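Local coordinates for protein transcriptional regulator, TetR family (Marinobacter aquaeolei, PDB 3NNR) that probably binds DNA through an N-terminal helix-turn-helix domain and acts as a transcriptional regulator, at residues E55-Q58 with E59-L63. Numbering follows the deposited sequence.
Sequences EIFQ and EYEKL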
loop_
_atom_site.group_PDB
_atom_site.type_symbol
_atom_site.label_atom_id
_atom_site.label_comp_id
_atom_site.label_asym_id
_atom_site.label_seq_id
_atom_site.Cartn_x
_atom_site.Cartn_y
_atom_site.Cartn_z
ATOM N N GLU A 55 5.320 -22.404 0.044
ATOM C CA GLU A 55 5.050 -23.076 1.318
ATOM C C GLU A 55 5.069 -22.117 2.508
ATOM O O GLU A 55 4.253 -22.254 3.404
ATOM C CB GLU A 55 5.972 -24.268 1.531
ATOM C CG GLU A 55 5.538 -25.081 2.809
ATOM C CD GLU A 55 5.852 -26.544 2.765
ATOM O OE1 GLU A 55 6.122 -27.039 1.637
ATOM O OE2 GLU A 55 5.796 -27.201 3.852
ATOM N N ILE A 56 5.967 -21.137 2.506
ATOM C CA ILE A 56 5.951 -20.099 3.529
ATOM C C ILE A 56 4.598 -19.361 3.480
ATOM O O ILE A 56 3.962 -19.163 4.521
ATOM C CB ILE A 56 7.084 -19.091 3.354
ATOM C CG1 ILE A 56 8.452 -19.733 3.660
ATOM C CG2 ILE A 56 6.854 -17.897 4.253
ATOM C CD1 ILE A 56 9.696 -18.819 3.301
ATOM N N PHE A 57 4.173 -18.958 2.283
ATOM C CA PHE A 57 2.865 -18.318 2.124
ATOM C C PHE A 57 1.718 -19.189 2.657
ATOM O O PHE A 57 0.816 -18.692 3.342
ATOM C CB PHE A 57 2.561 -17.958 0.671
ATOM C CG PHE A 57 1.129 -17.607 0.455
ATOM C CD1 PHE A 57 0.650 -16.366 0.857
ATOM C CD2 PHE A 57 0.252 -18.515 -0.081
ATOM C CE1 PHE A 57 -0.677 -16.044 0.709
ATOM C CE2 PHE A 57 -1.085 -18.200 -0.223
ATOM C CZ PHE A 57 -1.542 -16.954 0.170
ATOM N N GLN A 58 1.746 -20.477 2.330
ATOM C CA GLN A 58 0.731 -21.399 2.826
ATOM C C GLN A 58 0.649 -21.444 4.351
ATOM O O GLN A 58 -0.438 -21.737 4.865
ATOM C CB GLN A 58 0.925 -22.808 2.276
ATOM C CG GLN A 58 0.557 -22.940 0.824
ATOM C CD GLN A 58 0.800 -24.340 0.261
ATOM O OE1 GLN A 58 1.812 -25.000 0.549
ATOM N NE2 GLN A 58 -0.120 -24.781 -0.565
ATOM N N GLU A 59 1.773 -21.208 5.050
ATOM C CA GLU A 59 1.778 -21.150 6.524
ATOM C C GLU A 59 1.142 -19.828 6.985
ATOM O O GLU A 59 0.420 -19.837 7.962
ATOM C CB GLU A 59 3.172 -21.293 7.175
ATOM C CG GLU A 59 4.018 -22.573 6.863
ATOM C CD GLU A 59 3.372 -23.915 7.256
ATOM O OE1 GLU A 59 2.592 -23.958 8.246
ATOM O OE2 GLU A 59 3.673 -24.941 6.573
ATOM N N TYR A 60 1.434 -18.723 6.298
ATOM C CA TYR A 60 0.865 -17.384 6.591
ATOM C C TYR A 60 -0.646 -17.415 6.370
ATOM O O TYR A 60 -1.402 -16.999 7.239
ATOM C CB TYR A 60 1.526 -16.304 5.716
ATOM C CG TYR A 60 0.978 -14.873 5.838
ATOM C CD1 TYR A 60 1.006 -14.151 7.050
ATOM C CD2 TYR A 60 0.460 -14.233 4.742
ATOM C CE1 TYR A 60 0.481 -12.811 7.135
ATOM C CE2 TYR A 60 -0.039 -12.957 4.817
ATOM C CZ TYR A 60 -0.029 -12.237 5.998
ATOM O OH TYR A 60 -0.549 -10.949 5.922
ATOM N N GLU A 61 -1.055 -17.955 5.226
ATOM C CA GLU A 61 -2.463 -18.145 4.857
ATOM C C GLU A 61 -3.212 -18.920 5.958
ATOM O O GLU A 61 -4.267 -18.479 6.413
ATOM C CB GLU A 61 -2.536 -18.892 3.517
ATOM C CG GLU A 61 -3.918 -19.041 2.898
ATOM C CD GLU A 61 -3.948 -19.932 1.664
ATOM O OE1 GLU A 61 -3.217 -20.958 1.595
ATOM O OE2 GLU A 61 -4.768 -19.619 0.780
ATOM N N LYS A 62 -2.654 -20.049 6.401
ATOM C CA LYS A 62 -3.269 -20.849 7.486
ATOM C C LYS A 62 -3.396 -20.061 8.776
ATOM O O LYS A 62 -4.392 -20.188 9.480
ATOM C CB LYS A 62 -2.484 -22.136 7.789
ATOM C CG LYS A 62 -2.717 -23.289 6.814
ATOM C CD LYS A 62 -1.737 -24.480 7.061
ATOM C CE LYS A 62 -1.720 -25.458 5.862
ATOM N NZ LYS A 62 -0.411 -26.168 5.691
ATOM N N LEU A 63 -2.389 -19.247 9.067
ATOM C CA LEU A 63 -2.342 -18.459 10.295
ATOM C C LEU A 63 -3.432 -17.396 10.302
ATOM O O LEU A 63 -4.221 -17.323 11.235
ATOM C CB LEU A 63 -0.971 -17.778 10.451
ATOM C CG LEU A 63 -0.555 -17.377 11.859
ATOM C CD1 LEU A 63 -0.152 -18.661 12.583
ATOM C CD2 LEU A 63 0.581 -16.328 11.862
#
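Phe57 and Glu61 carry a local i to i+4 contact within helix 49-67, which runs from the predicted DNA-binding head of the chain into its all-helical body. CB of Glu61 sits over one face of the Phe57 ring, displaced toward the rim and 4.3 Å from the ring centroid, a CH-pi contact. Phe57 reaches it because CG lies anti to the backbone N (chi1 167°), which swings the ring along the helix toward the next turn. The Glu61 chain runs on extended past the ring, and its CD lies 3.8 Å from CE2 of Phe57, the carboxylate turned 43° from the ring plane. A salt bridge from OE2 to Arg122 on helix 110-136 fixes that carboxylate, while Phe57 itself packs against Phe98 and Leu112. In the backbone of the same two residues, Glu61 N donates an almost straight bond of 2.8 Å to Phe57 O. The i to i+4 backbone series also includes Glu59 N to Glu55 O at 3.2 Å, Tyr60 N to Ile56 O at 3.1 Å and Lys62 N to Gln58 O at 3.2 Å. CG of Lys62 lies against that last carbonyl, 3.4 Å from Gln58 O. Glu55 and Glu59 point the same way, their OE2 atoms 4.1 Å apart; their like charges probably repel, an effect that Arg7 of helix 6-21, in a salt bridge with Glu55 OE1, may ease. A long helix that packs on the head through Ile56, against Leu11, Leu15 and Phe18, and on the body through Phe57 and Glu61 is characteristic of the helix linking the two domains in TetR-family regulators.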